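PDB 6EVG: multi-copper Oxidase CueO from Ochrobactrum, which oxidises phenolic substrates as a laccase-like multicopper oxidase, with activity towards lignin model compounds and lignosulfonate. Local coordinates for residues A[193-198]-A[494-498]; A[335-341]-A[428-434]; A[197-203]-A[229-233]; A[84-88]-A[139-143]. All coordinates share one frame. Residue numbers count along the deposited sequence, not the author numbering.

Contact 1 (A[193-198]-A[494-498]). With CU (copper (II) ion), chain B.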
loop_
_atom_site.group_PDB
_atom_site.type_symbol
_atom_site.label_atom_id
_atom_site.label_comp_id
_atom_site.label_asym_id
_atom_site.label_seq_id
_atom_site.Cartn_x
_atom_site.Cartn_y
_atom_site.Cartn_z
ATOM N N ASP A 193 19.571 8.710 -2.153
ATOM C CA ASP A 193 18.105 8.471 -2.015
ATOM C C ASP A 193 17.553 7.820 -3.254
ATOM O O ASP A 193 16.696 6.929 -3.166
ATOM C CB ASP A 193 17.352 9.759 -1.741
ATOM C CG ASP A 193 17.751 10.433 -0.460
ATOM O OD1 ASP A 193 17.987 9.734 0.572
ATOM O OD2 ASP A 193 17.774 11.693 -0.438
ATOM N N LEU A 194 18.014 8.251 -4.421
ATOM C CA LEU A 194 17.489 7.627 -5.658
ATOM C C LEU A 194 17.966 6.174 -5.732
ATOM O O LEU A 194 17.231 5.286 -6.183
ATOM C CB LEU A 194 17.909 8.391 -6.910
ATOM C CG LEU A 194 17.339 9.763 -7.042
ATOM C CD1 LEU A 194 17.847 10.440 -8.332
ATOM C CD2 LEU A 194 15.790 9.785 -6.961
ATOM N N MET A 195 19.228 5.912 -5.318
ATOM C CA MET A 195 19.763 4.548 -5.398
ATOM C C MET A 195 19.162 3.631 -4.347
ATOM O O MET A 195 18.878 2.446 -4.637
ATOM C CB MET A 195 21.250 4.540 -5.301
ATOM C CG MET A 195 21.923 5.154 -6.530
ATOM S SD MET A 195 23.692 5.179 -6.552
ATOM C CE MET A 195 23.971 3.437 -6.708
ATOM N N HIS A 196 18.921 4.115 -3.148
ATOM C CA HIS A 196 18.571 3.239 -1.993
ATOM C C HIS A 196 17.153 3.418 -1.491
ATOM O O HIS A 196 16.741 2.638 -0.645
ATOM C CB HIS A 196 19.593 3.400 -0.849
ATOM C CG HIS A 196 20.984 3.012 -1.277
ATOM N ND1 HIS A 196 21.350 1.710 -1.552
ATOM C CD2 HIS A 196 22.049 3.764 -1.606
ATOM C CE1 HIS A 196 22.617 1.676 -1.954
ATOM N NE2 HIS A 196 23.074 2.915 -1.969
ATOM N N GLY A 197 16.457 4.432 -2.001
ATOM C CA GLY A 197 15.144 4.821 -1.475
ATOM C C GLY A 197 15.263 5.959 -0.488
ATOM O O GLY A 197 16.244 6.062 0.249
ATOM N N PHE A 198 14.241 6.804 -0.464
ATOM C CA PHE A 198 14.179 7.982 0.383
ATOM C C PHE A 198 13.560 7.598 1.709
ATOM O O PHE A 198 12.386 7.209 1.753
ATOM C CB PHE A 198 13.341 9.048 -0.298
ATOM C CG PHE A 198 13.162 10.346 0.429
ATOM C CD1 PHE A 198 14.082 11.379 0.273
ATOM C CD2 PHE A 198 12.114 10.556 1.279
ATOM C CE1 PHE A 198 13.886 12.630 0.861
ATOM C CE2 PHE A 198 11.917 11.788 1.897
ATOM C CZ PHE A 198 12.803 12.800 1.706
ATOM N N GLU A 494 11.334 5.954 -5.420
ATOM C CA GLU A 494 12.515 6.417 -6.143
ATOM C C GLU A 494 12.921 5.438 -7.246
ATOM O O GLU A 494 13.300 5.852 -8.364
ATOM C CB GLU A 494 13.669 6.628 -5.175
ATOM C CG GLU A 494 13.485 7.811 -4.263
ATOM C CD GLU A 494 12.350 7.690 -3.259
ATOM O OE1 GLU A 494 12.245 6.607 -2.619
ATOM O OE2 GLU A 494 11.613 8.686 -3.088
ATOM N N HIS A 495 12.829 4.143 -6.960
ATOM C CA HIS A 495 13.247 3.099 -7.927
ATOM C C HIS A 495 12.274 3.115 -9.102
ATOM O O HIS A 495 12.702 3.033 -10.259
ATOM C CB HIS A 495 13.289 1.732 -7.272
ATOM C CG HIS A 495 14.380 1.590 -6.284
ATOM N ND1 HIS A 495 14.457 0.418 -5.547
ATOM C CD2 HIS A 495 15.410 2.400 -5.933
ATOM C CE1 HIS A 495 15.556 0.549 -4.810
ATOM N NE2 HIS A 495 16.129 1.734 -4.999
ATOM N N GLU A 496 10.973 3.148 -8.821
ATOM C CA GLU A 496 9.985 3.236 -9.893
ATOM C C GLU A 496 10.258 4.495 -10.783
ATOM O O GLU A 496 10.221 4.414 -12.000
ATOM C CB GLU A 496 8.617 3.356 -9.204
ATOM C CG GLU A 496 7.440 3.451 -10.087
ATOM C CD GLU A 496 6.207 3.853 -9.262
ATOM O OE1 GLU A 496 5.949 3.313 -8.213
ATOM O OE2 GLU A 496 5.648 4.718 -9.709
ATOM N N ASP A 497 10.530 5.637 -10.141
ATOM C CA ASP A 497 10.721 6.895 -10.870
ATOM C C ASP A 497 11.982 6.862 -11.757
ATOM O O ASP A 497 11.986 7.536 -12.782
ATOM C CB ASP A 497 10.799 8.095 -9.941
ATOM C CG ASP A 497 9.460 8.596 -9.390
ATOM O OD1 ASP A 497 8.399 8.262 -9.985
ATOM O OD2 ASP A 497 9.504 9.400 -8.440
ATOM N N VAL A 498 13.002 6.076 -11.419
ATOM C CA VAL A 498 14.188 5.969 -12.256
ATOM C C VAL A 498 14.141 4.754 -13.164
ATOM O O VAL A 498 15.153 4.448 -13.861
ATOM C CB VAL A 498 15.486 6.034 -11.429
ATOM C CG1 VAL A 498 15.631 7.325 -10.707
ATOM C CG2 VAL A 498 15.661 4.800 -10.500
HETATM CU CU CU B . 13.288 -1.203 -5.605
#

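Contact 2 (A[335-341]-A[428-434]). With CU (copper (II) ion), chain B.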
loop_
_atom_site.group_PDB
_atom_site.type_symbol
_atom_site.label_atom_id
_atom_site.label_comp_id
_atom_site.label_asym_id
_atom_site.label_seq_id
_atom_site.Cartn_x
_atom_site.Cartn_y
_atom_site.Cartn_z
ATOM N N PHE A 335 11.867 -12.082 -13.424
ATOM C CA PHE A 335 12.257 -10.706 -13.369
ATOM C C PHE A 335 13.276 -10.489 -12.305
ATOM O O PHE A 335 13.170 -11.058 -11.195
ATOM C CB PHE A 335 11.045 -9.749 -13.212
ATOM C CG PHE A 335 10.069 -9.864 -14.327
ATOM C CD1 PHE A 335 10.297 -9.238 -15.536
ATOM C CD2 PHE A 335 8.976 -10.687 -14.248
ATOM C CE1 PHE A 335 9.425 -9.442 -16.596
ATOM C CE2 PHE A 335 8.118 -10.894 -15.290
ATOM C CZ PHE A 335 8.353 -10.271 -16.492
ATOM N N PHE A 336 14.241 -9.647 -12.572
ATOM C CA PHE A 336 15.335 -9.247 -11.684
ATOM C C PHE A 336 15.231 -7.739 -11.425
ATOM O O PHE A 336 15.144 -6.931 -12.375
ATOM C CB PHE A 336 16.684 -9.616 -12.324
ATOM C CG PHE A 336 17.873 -9.133 -11.579
ATOM C CD1 PHE A 336 18.044 -9.419 -10.233
ATOM C CD2 PHE A 336 18.833 -8.351 -12.205
ATOM C CE1 PHE A 336 19.177 -8.986 -9.559
ATOM C CE2 PHE A 336 19.953 -7.887 -11.515
ATOM C CZ PHE A 336 20.115 -8.255 -10.214
ATOM N N PHE A 337 15.205 -7.360 -10.142
ATOM C CA PHE A 337 15.237 -5.968 -9.742
ATOM C C PHE A 337 16.667 -5.444 -9.894
ATOM O O PHE A 337 17.520 -5.604 -9.008
ATOM C CB PHE A 337 14.752 -5.820 -8.279
ATOM C CG PHE A 337 13.298 -6.140 -8.071
ATOM C CD1 PHE A 337 12.830 -7.417 -7.917
ATOM C CD2 PHE A 337 12.355 -5.138 -8.065
ATOM C CE1 PHE A 337 11.481 -7.644 -7.666
ATOM C CE2 PHE A 337 11.026 -5.386 -7.851
ATOM C CZ PHE A 337 10.585 -6.644 -7.676
ATOM N N ASP A 338 16.913 -4.841 -11.055
ATOM C CA ASP A 338 18.245 -4.455 -11.435
ATOM C C ASP A 338 18.492 -3.005 -11.045
ATOM O O ASP A 338 18.031 -2.060 -11.721
ATOM C CB ASP A 338 18.420 -4.671 -12.944
ATOM C CG ASP A 338 19.865 -4.582 -13.373
ATOM O OD1 ASP A 338 20.743 -4.135 -12.620
ATOM O OD2 ASP A 338 20.127 -5.026 -14.533
ATOM N N GLU A 339 19.271 -2.818 -9.978
ATOM C CA GLU A 339 19.612 -1.512 -9.464
ATOM C C GLU A 339 20.703 -0.832 -10.313
ATOM O O GLU A 339 20.956 0.341 -10.109
ATOM C CB GLU A 339 20.110 -1.611 -8.028
ATOM C CG GLU A 339 19.046 -2.140 -7.086
ATOM C CD GLU A 339 19.555 -2.533 -5.670
ATOM O OE1 GLU A 339 20.349 -1.748 -5.107
ATOM O OE2 GLU A 339 19.110 -3.643 -5.127
ATOM N N ARG A 340 21.348 -1.549 -11.237
ATOM C CA ARG A 340 22.399 -1.013 -12.101
ATOM C C ARG A 340 23.429 -0.236 -11.296
ATOM O O ARG A 340 23.825 0.864 -11.630
ATOM C CB ARG A 340 21.812 -0.152 -13.243
ATOM C CG ARG A 340 20.881 -0.973 -14.147
ATOM C CD ARG A 340 20.327 -0.160 -15.317
ATOM N NE ARG A 340 21.335 0.275 -16.266
ATOM C CZ ARG A 340 21.982 1.456 -16.271
ATOM N NH1 ARG A 340 21.788 2.416 -15.338
ATOM N NH2 ARG A 340 22.856 1.683 -17.251
ATOM N N MET A 341 23.864 -0.836 -10.179
ATOM C CA MET A 341 24.695 -0.113 -9.263
ATOM C C MET A 341 26.007 0.298 -9.863
ATOM O O MET A 341 26.440 1.391 -9.597
ATOM C CB MET A 341 24.926 -0.911 -7.981
ATOM C CG MET A 341 25.574 -0.069 -6.889
ATOM S SD MET A 341 25.539 -0.839 -5.261
ATOM C CE MET A 341 23.785 -0.837 -4.912
ATOM N N THR A 428 13.790 -11.920 -8.362
ATOM C CA THR A 428 15.096 -11.955 -7.704
ATOM C C THR A 428 15.582 -10.563 -7.380
ATOM O O THR A 428 15.398 -9.619 -8.178
ATOM C CB THR A 428 16.118 -12.676 -8.620
ATOM O OG1 THR A 428 16.111 -12.170 -9.898
ATOM C CG2 THR A 428 15.772 -14.000 -8.867
ATOM N N THR A 429 16.232 -10.456 -6.217
ATOM C CA THR A 429 16.933 -9.224 -5.838
ATOM C C THR A 429 18.407 -9.551 -5.552
ATOM O O THR A 429 18.782 -10.692 -5.351
ATOM C CB THR A 429 16.299 -8.553 -4.609
ATOM O OG1 THR A 429 16.465 -9.406 -3.464
ATOM C CG2 THR A 429 14.823 -8.325 -4.804
ATOM N N LYS A 430 19.203 -8.509 -5.434
ATOM C CA LYS A 430 20.634 -8.623 -5.139
ATOM C C LYS A 430 21.042 -7.732 -3.957
ATOM O O LYS A 430 21.162 -8.181 -2.835
ATOM C CB LYS A 430 21.449 -8.235 -6.398
ATOM C CG LYS A 430 22.956 -8.258 -6.280
ATOM C CD LYS A 430 23.655 -7.791 -7.555
ATOM C CE LYS A 430 25.177 -7.834 -7.375
ATOM N NZ LYS A 430 25.861 -6.979 -8.371
ATOM N N GLU A 431 21.190 -6.437 -4.164
ATOM C CA GLU A 431 21.799 -5.578 -3.120
ATOM C C GLU A 431 20.895 -5.269 -1.957
ATOM O O GLU A 431 21.381 -5.140 -0.828
ATOM C CB GLU A 431 22.337 -4.275 -3.670
ATOM C CG GLU A 431 23.497 -4.417 -4.661
ATOM C CD GLU A 431 23.029 -4.436 -6.115
ATOM O OE1 GLU A 431 21.830 -4.733 -6.391
ATOM O OE2 GLU A 431 23.889 -4.193 -6.987
ATOM N N MET A 432 19.604 -5.148 -2.196
ATOM C CA MET A 432 18.604 -4.797 -1.148
ATOM C C MET A 432 17.286 -5.463 -1.485
ATOM O O MET A 432 17.090 -5.882 -2.632
ATOM C CB MET A 432 18.440 -3.294 -0.993
ATOM C CG MET A 432 17.813 -2.591 -2.211
ATOM S SD MET A 432 17.592 -0.812 -1.996
ATOM C CE MET A 432 16.117 -0.674 -1.017
ATOM N N PRO A 433 16.362 -5.545 -0.523
ATOM C CA PRO A 433 15.027 -6.055 -0.820
ATOM C C PRO A 433 14.201 -5.024 -1.613
ATOM O O PRO A 433 14.490 -3.826 -1.513
ATOM C CB PRO A 433 14.418 -6.249 0.556
ATOM C CG PRO A 433 15.373 -5.805 1.564
ATOM C CD PRO A 433 16.525 -5.207 0.897
ATOM N N HIS A 434 13.225 -5.529 -2.359
ATOM C CA HIS A 434 12.343 -4.633 -3.147
ATOM C C HIS A 434 10.921 -5.082 -3.019
ATOM O O HIS A 434 10.623 -6.266 -3.181
ATOM C CB HIS A 434 12.718 -4.639 -4.646
ATOM C CG HIS A 434 14.102 -4.140 -4.935
ATOM N ND1 HIS A 434 14.382 -2.845 -5.342
ATOM C CD2 HIS A 434 15.307 -4.783 -4.855
ATOM C CE1 HIS A 434 15.682 -2.722 -5.482
ATOM N NE2 HIS A 434 16.268 -3.863 -5.179
HETATM CU CU CU B . 13.288 -1.203 -5.605
HETATM O O HOH W 1 18.361 -6.011 -6.416
HETATM O O HOH W 2 20.513 -5.197 -8.695
HETATM O O HOH W 3 23.639 -3.673 -9.480
#

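Contact 3 (A[197-203]-A[229-233])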
loop_
_atom_site.group_PDB
_atom_site.type_symbol
_atom_site.label_atom_id
_atom_site.label_comp_id
_atom_site.label_asym_id
_atom_site.label_seq_id
_atom_site.Cartn_x
_atom_site.Cartn_y
_atom_site.Cartn_z
ATOM N N GLY A 197 16.457 4.432 -2.001
ATOM C CA GLY A 197 15.144 4.821 -1.475
ATOM C C GLY A 197 15.263 5.959 -0.488
ATOM O O GLY A 197 16.244 6.062 0.249
ATOM N N PHE A 198 14.241 6.804 -0.464
ATOM C CA PHE A 198 14.179 7.982 0.383
ATOM C C PHE A 198 13.560 7.598 1.709
ATOM O O PHE A 198 12.386 7.209 1.753
ATOM C CB PHE A 198 13.341 9.048 -0.298
ATOM C CG PHE A 198 13.162 10.346 0.429
ATOM C CD1 PHE A 198 14.082 11.379 0.273
ATOM C CD2 PHE A 198 12.114 10.556 1.279
ATOM C CE1 PHE A 198 13.886 12.630 0.861
ATOM C CE2 PHE A 198 11.917 11.788 1.897
ATOM C CZ PHE A 198 12.803 12.800 1.706
ATOM N N ARG A 199 14.323 7.794 2.802
ATOM C CA ARG A 199 13.845 7.544 4.179
ATOM C C ARG A 199 14.105 8.792 5.039
ATOM O O ARG A 199 14.980 9.609 4.747
ATOM C CB ARG A 199 14.590 6.372 4.825
ATOM C CG ARG A 199 14.273 5.047 4.149
ATOM C CD ARG A 199 14.982 3.812 4.704
ATOM N NE ARG A 199 15.376 3.789 6.094
ATOM C CZ ARG A 199 16.224 2.939 6.722
ATOM N NH1 ARG A 199 16.934 1.994 6.087
ATOM N NH2 ARG A 199 16.389 3.058 8.007
ATOM N N GLY A 200 13.325 8.943 6.097
ATOM C CA GLY A 200 13.553 9.993 7.085
ATOM C C GLY A 200 13.429 9.482 8.489
ATOM O O GLY A 200 12.852 8.419 8.699
ATOM N N GLY A 201 13.935 10.259 9.427
ATOM C CA GLY A 201 13.987 9.815 10.844
ATOM C C GLY A 201 12.753 10.103 11.639
ATOM O O GLY A 201 12.627 9.623 12.764
ATOM N N ASN A 202 11.825 10.908 11.113
ATOM C CA ASN A 202 10.589 11.201 11.874
ATOM C C ASN A 202 9.517 10.223 11.424
ATOM O O ASN A 202 9.057 10.304 10.273
ATOM C CB ASN A 202 10.137 12.627 11.601
ATOM C CG ASN A 202 11.140 13.649 11.959
ATOM O OD1 ASN A 202 11.323 13.977 13.115
ATOM N ND2 ASN A 202 11.800 14.209 10.966
ATOM N N LEU A 203 9.082 9.328 12.291
ATOM C CA LEU A 203 8.015 8.379 11.929
ATOM C C LEU A 203 6.673 8.988 12.235
ATOM O O LEU A 203 6.545 9.685 13.242
ATOM C CB LEU A 203 8.203 7.077 12.676
ATOM C CG LEU A 203 9.573 6.404 12.579
ATOM C CD1 LEU A 203 9.538 5.027 13.234
ATOM C CD2 LEU A 203 9.998 6.226 11.093
ATOM N N ASN A 229 7.621 6.169 1.189
ATOM C CA ASN A 229 8.313 6.058 -0.090
ATOM C C ASN A 229 9.108 4.783 -0.232
ATOM O O ASN A 229 9.239 4.248 -1.326
ATOM C CB ASN A 229 9.247 7.260 -0.300
ATOM C CG ASN A 229 8.525 8.506 -0.754
ATOM O OD1 ASN A 229 7.481 8.881 -0.216
ATOM N ND2 ASN A 229 9.098 9.175 -1.779
ATOM N N ALA A 230 9.720 4.362 0.878
ATOM C CA ALA A 230 10.775 3.320 0.798
ATOM C C ALA A 230 10.928 2.482 2.050
ATOM O O ALA A 230 11.255 1.300 1.946
ATOM C CB ALA A 230 12.119 3.927 0.437
ATOM N N ARG A 231 10.774 3.081 3.222
ATOM C CA ARG A 231 11.021 2.409 4.488
ATOM C C ARG A 231 10.149 1.175 4.619
ATOM O O ARG A 231 8.928 1.252 4.393
ATOM C CB ARG A 231 10.713 3.349 5.630
ATOM C CG ARG A 231 10.908 2.775 7.018
ATOM C CD ARG A 231 10.742 3.796 8.119
ATOM N NE ARG A 231 11.792 4.786 8.154
ATOM C CZ ARG A 231 12.926 4.691 8.856
ATOM N NH1 ARG A 231 13.165 3.602 9.583
ATOM N NH2 ARG A 231 13.799 5.670 8.851
ATOM N N ASN A 232 10.722 0.061 5.088
ATOM C CA ASN A 232 9.979 -1.106 5.538
ATOM C C ASN A 232 9.760 -0.982 7.040
ATOM O O ASN A 232 10.663 -0.565 7.794
ATOM C CB ASN A 232 10.719 -2.388 5.259
ATOM C CG ASN A 232 10.979 -2.587 3.788
ATOM O OD1 ASN A 232 10.070 -2.451 2.972
ATOM N ND2 ASN A 232 12.229 -2.917 3.430
ATOM N N PHE A 233 8.547 -1.322 7.502
ATOM C CA PHE A 233 8.258 -1.356 8.914
ATOM C C PHE A 233 8.267 -2.790 9.386
ATOM O O PHE A 233 7.883 -3.700 8.660
ATOM C CB PHE A 233 6.905 -0.676 9.219
ATOM C CG PHE A 233 6.928 0.793 8.964
ATOM C CD1 PHE A 233 7.413 1.689 9.866
ATOM C CD2 PHE A 233 6.472 1.304 7.732
ATOM C CE1 PHE A 233 7.454 3.047 9.626
ATOM C CE2 PHE A 233 6.562 2.656 7.459
ATOM C CZ PHE A 233 7.028 3.529 8.396
HETATM O O HOH W 4 10.450 5.934 3.189
#

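Contact 4 (A[84-88]-A[139-143])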
loop_
_atom_site.group_PDB
_atom_site.type_symbol
_atom_site.label_atom_id
_atom_site.label_comp_id
_atom_site.label_asym_id
_atom_site.label_seq_id
_atom_site.Cartn_x
_atom_site.Cartn_y
_atom_site.Cartn_z
ATOM N N MET A 84 -4.781 20.875 -8.357
ATOM C CA MET A 84 -3.396 21.339 -8.398
ATOM C C MET A 84 -3.047 21.985 -9.742
ATOM O O MET A 84 -3.780 21.873 -10.715
ATOM C CB MET A 84 -2.452 20.194 -8.093
ATOM C CG MET A 84 -2.780 19.495 -6.797
ATOM S SD MET A 84 -1.511 18.293 -6.249
ATOM C CE MET A 84 -1.490 17.170 -7.626
ATOM N N ASP A 85 -1.881 22.616 -9.766
ATOM C CA ASP A 85 -1.316 23.269 -10.970
ATOM C C ASP A 85 -0.448 22.353 -11.828
ATOM O O ASP A 85 0.210 22.820 -12.748
ATOM C CB ASP A 85 -0.613 24.551 -10.613
ATOM C CG ASP A 85 0.611 24.354 -9.769
ATOM O OD1 ASP A 85 1.065 23.216 -9.595
ATOM O OD2 ASP A 85 1.071 25.362 -9.217
ATOM N N GLU A 86 -0.502 21.047 -11.553
ATOM C CA GLU A 86 0.223 20.058 -12.312
ATOM C C GLU A 86 -0.660 18.802 -12.439
ATOM O O GLU A 86 -1.538 18.593 -11.610
ATOM C CB GLU A 86 1.578 19.688 -11.700
ATOM C CG GLU A 86 1.467 19.121 -10.280
ATOM C CD GLU A 86 2.729 18.524 -9.719
ATOM O OE1 GLU A 86 3.559 17.960 -10.487
ATOM O OE2 GLU A 86 2.889 18.531 -8.469
ATOM N N GLY A 87 -0.344 17.982 -13.440
ATOM C CA GLY A 87 -1.110 16.762 -13.643
ATOM C C GLY A 87 -0.985 15.782 -12.480
ATOM O O GLY A 87 0.057 15.723 -11.815
ATOM N N THR A 88 -2.026 14.978 -12.297
ATOM C CA THR A 88 -1.973 13.927 -11.274
ATOM C C THR A 88 -2.832 12.753 -11.755
ATOM O O THR A 88 -3.532 12.841 -12.762
ATOM C CB THR A 88 -2.414 14.473 -9.907
ATOM O OG1 THR A 88 -2.035 13.554 -8.882
ATOM C CG2 THR A 88 -3.910 14.655 -9.792
ATOM N N ALA A 139 7.105 9.670 -6.658
ATOM C CA ALA A 139 7.679 9.803 -5.313
ATOM C C ALA A 139 7.359 11.133 -4.675
ATOM O O ALA A 139 7.050 11.188 -3.471
ATOM C CB ALA A 139 9.177 9.589 -5.336
ATOM N N ARG A 140 7.469 12.200 -5.446
ATOM C CA ARG A 140 7.210 13.515 -4.913
ATOM C C ARG A 140 5.748 13.690 -4.546
ATOM O O ARG A 140 5.410 14.216 -3.468
ATOM C CB ARG A 140 7.633 14.578 -5.924
ATOM C CG ARG A 140 7.386 15.985 -5.476
ATOM C CD ARG A 140 7.976 17.014 -6.456
ATOM N NE ARG A 140 7.499 16.800 -7.816
ATOM C CZ ARG A 140 6.248 17.094 -8.244
ATOM N NH1 ARG A 140 5.401 17.775 -7.482
ATOM N NH2 ARG A 140 5.881 16.767 -9.438
ATOM N N GLN A 141 4.846 13.331 -5.462
ATOM C CA GLN A 141 3.406 13.549 -5.164
ATOM C C GLN A 141 2.951 12.669 -4.013
ATOM O O GLN A 141 2.124 13.105 -3.184
ATOM C CB GLN A 141 2.600 13.322 -6.415
ATOM C CG GLN A 141 2.758 14.428 -7.452
ATOM C CD GLN A 141 1.594 14.544 -8.408
ATOM O OE1 GLN A 141 0.552 13.907 -8.229
ATOM N NE2 GLN A 141 1.743 15.360 -9.447
ATOM N N ALA A 142 3.432 11.436 -3.965
ATOM C CA ALA A 142 3.101 10.567 -2.802
ATOM C C ALA A 142 3.661 11.161 -1.503
ATOM O O ALA A 142 2.927 11.276 -0.506
ATOM C CB ALA A 142 3.634 9.174 -3.028
ATOM N N HIS A 143 4.918 11.568 -1.509
ATOM C CA HIS A 143 5.519 12.045 -0.263
ATOM C C HIS A 143 4.839 13.306 0.237
ATOM O O HIS A 143 4.682 13.541 1.453
ATOM C CB HIS A 143 7.027 12.251 -0.404
ATOM C CG HIS A 143 7.689 12.347 0.934
ATOM N ND1 HIS A 143 7.907 11.236 1.707
ATOM C CD2 HIS A 143 8.095 13.399 1.689
ATOM C CE1 HIS A 143 8.401 11.643 2.876
ATOM N NE2 HIS A 143 8.506 12.950 2.925
#

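Contact 1 (A[193-198]-A[494-498])
Helix 191-196 ends against helix 493-497, with L194 and E494 closest in backbone register (CA-CA 5.1 Å). D193 presents its backbone, O lying 3.5 Å from E494 CG, while its carboxylate turns to R179 and the D190 amide. L194 gives the apolar part: CD2 stands 4.1 Å from E494 CG and 4.5 Å from V498 CG1. M195 directs its side chain away, towards helix 341-348, but its carbonyl O accepts from H495 NE2 at 2.9 Å (147°), near the plane of the imidazole, at its edge. G197 leaves the helix with phi +96°, where a CB would jam against the preceding carbonyl. The next amide, F198 N, donates to E494 OE1 at 2.9 Å and 163°, whereas E494 OE2 is held by Y187 and N229. H495 ND1 binds copper at 2.0 Å together with H434 and C490, the His-Cys-His pattern of a type 1 site. With NE2 donating to M195 O and ND1 on copper, both ring nitrogens are engaged, consistent with a held ring orientation.

Contact 2 (A[335-341]-A[428-434])
T428 joins the edge strand 332-336 by a parallel bridge to F336 (CA-CA 4.8 Å): T428 N donates to F335 O and F337 N to T428 O, both at 3.0 Å. F336 CD1 also lies 3.4 Å from T428 OG1. T429 CG2 lies 3.8 Å from F337 CD1, while OG1 turns to the G468 amide. K430 brings CB to within 4.0 Å of F336 CE1, at the ring edge, and its N donates at 2.8 Å to water 1, a water that has F337 O and E339 OE2 within reach, each at 2.8 Å. This parallel pairing belongs to the C-terminal cupredoxin domain, and the loop running on from it carries a type 1 copper ligand. E431 OE1 lies 2.7 Å from water 2, which accepts from E339 N; OE2 accepts from water 3 (2.6 Å), which accepts from M341 N. M432 N makes a weak bond to E339 OE2 at 3.3 Å. H434 binds copper through ND1 at 2.0 Å and donates from NE2 to E339 OE2 at 2.9 Å (158°), while its CB sits over the F337 ring, 3.8 Å from the centroid.

Contact 3 (A[197-203]-A[229-233])
R231 loses the most surface here, 111 Å²; its side chain, extended through chi1 and chi2, reaches G200 and L203. NH2 donates to G200 O at 2.9 Å (136°). R199 NE lies over one face of the guanidinium and L203 CD2 over the other, 3.7 Å from R231 NE. D177 forms a salt bridge to R231 NE, and NH1 bonds G288 O, which is consistent with the approach of R199 NH2 to R231 NH1 at 3.6 Å. R199 itself buries 64 Å². Both segments belong to the middle cupredoxin domain, 197-203 leading from helix 191-196 into strand 202-205 and the loop at 229-233 into strand 233-237, so the contact bridges the two sheets of its sandwich. L203, with 51 Å² covered, completes the apolar side, CD2 being 4.3 Å from F233 CE1. A230 CB packs 3.7 Å from G197 CA, where an ideal CB would clash at 2.7 Å; water 4 accepts from R231 N (2.9 Å) and lies 2.7 Å from F198 O.

Contact 4 (A[84-88]-A[139-143])
Two neighbouring residues of helix 138-144, R140 and Q141, supply the helix side of every polar bond to the loop 84-88. R140 meets the E86 carboxylate end-on in a bidentate salt bridge: NH1 donates to OE2 at 2.8 Å and 174°, NH2 to OE1 at 2.8 Å and 159°, and E86 OE2 lies near the guanidinium plane. Both carboxylate oxygens thus accept a charged donor, and R140 NH2 has a second acceptor in N137 OD1. The amide of Q141 uses both of its ends. NE2 donates to the backbone G87 O at 2.9 Å and 161°, while OE1 accepts from T88 OG1 at 2.7 Å, so one side chain bonds two consecutive loop residues, G87 and T88. Q141 buries the largest area, 79 Å², against 51 Å² for E86. The M84 methyl CE lies 3.9 Å from Q141 OE1, bringing an apolar group alongside the amide. With CA atoms no closer than 8.1 Å (T88 to Q141), the span is made by side chains. The arrangement ties a loop between strands 75-82 and 91-93, strands of two different sheets, to a short helix in the N-terminal cupredoxin domain of a three-domain multicopper oxidase.

How the contacts relate
From the N terminus, contact 4 closes first, a loop of 50 residues inside the first cupredoxin domain. Contact 1 then opens at 193-198 and shuts only at 494-498, joining the middle domain to the last across 295 residues. Contacts 3 and 2 are nested within it, in series: contact 3 spans 25 residues of the middle domain and shares G197 and F198 with contact 1, and contact 2 closes a loop of 86 residues, its second segment ending at copper ligand H434. None cross. Contacts 1 and 2 meet at the copper. Helix 138-144 of contact 4 reaches contact 1 through D497 OD2 to A139 N (3.0 Å) and contact 3 through N229 OD1 to H143 ND1 (3.1 Å), so all three domains converge.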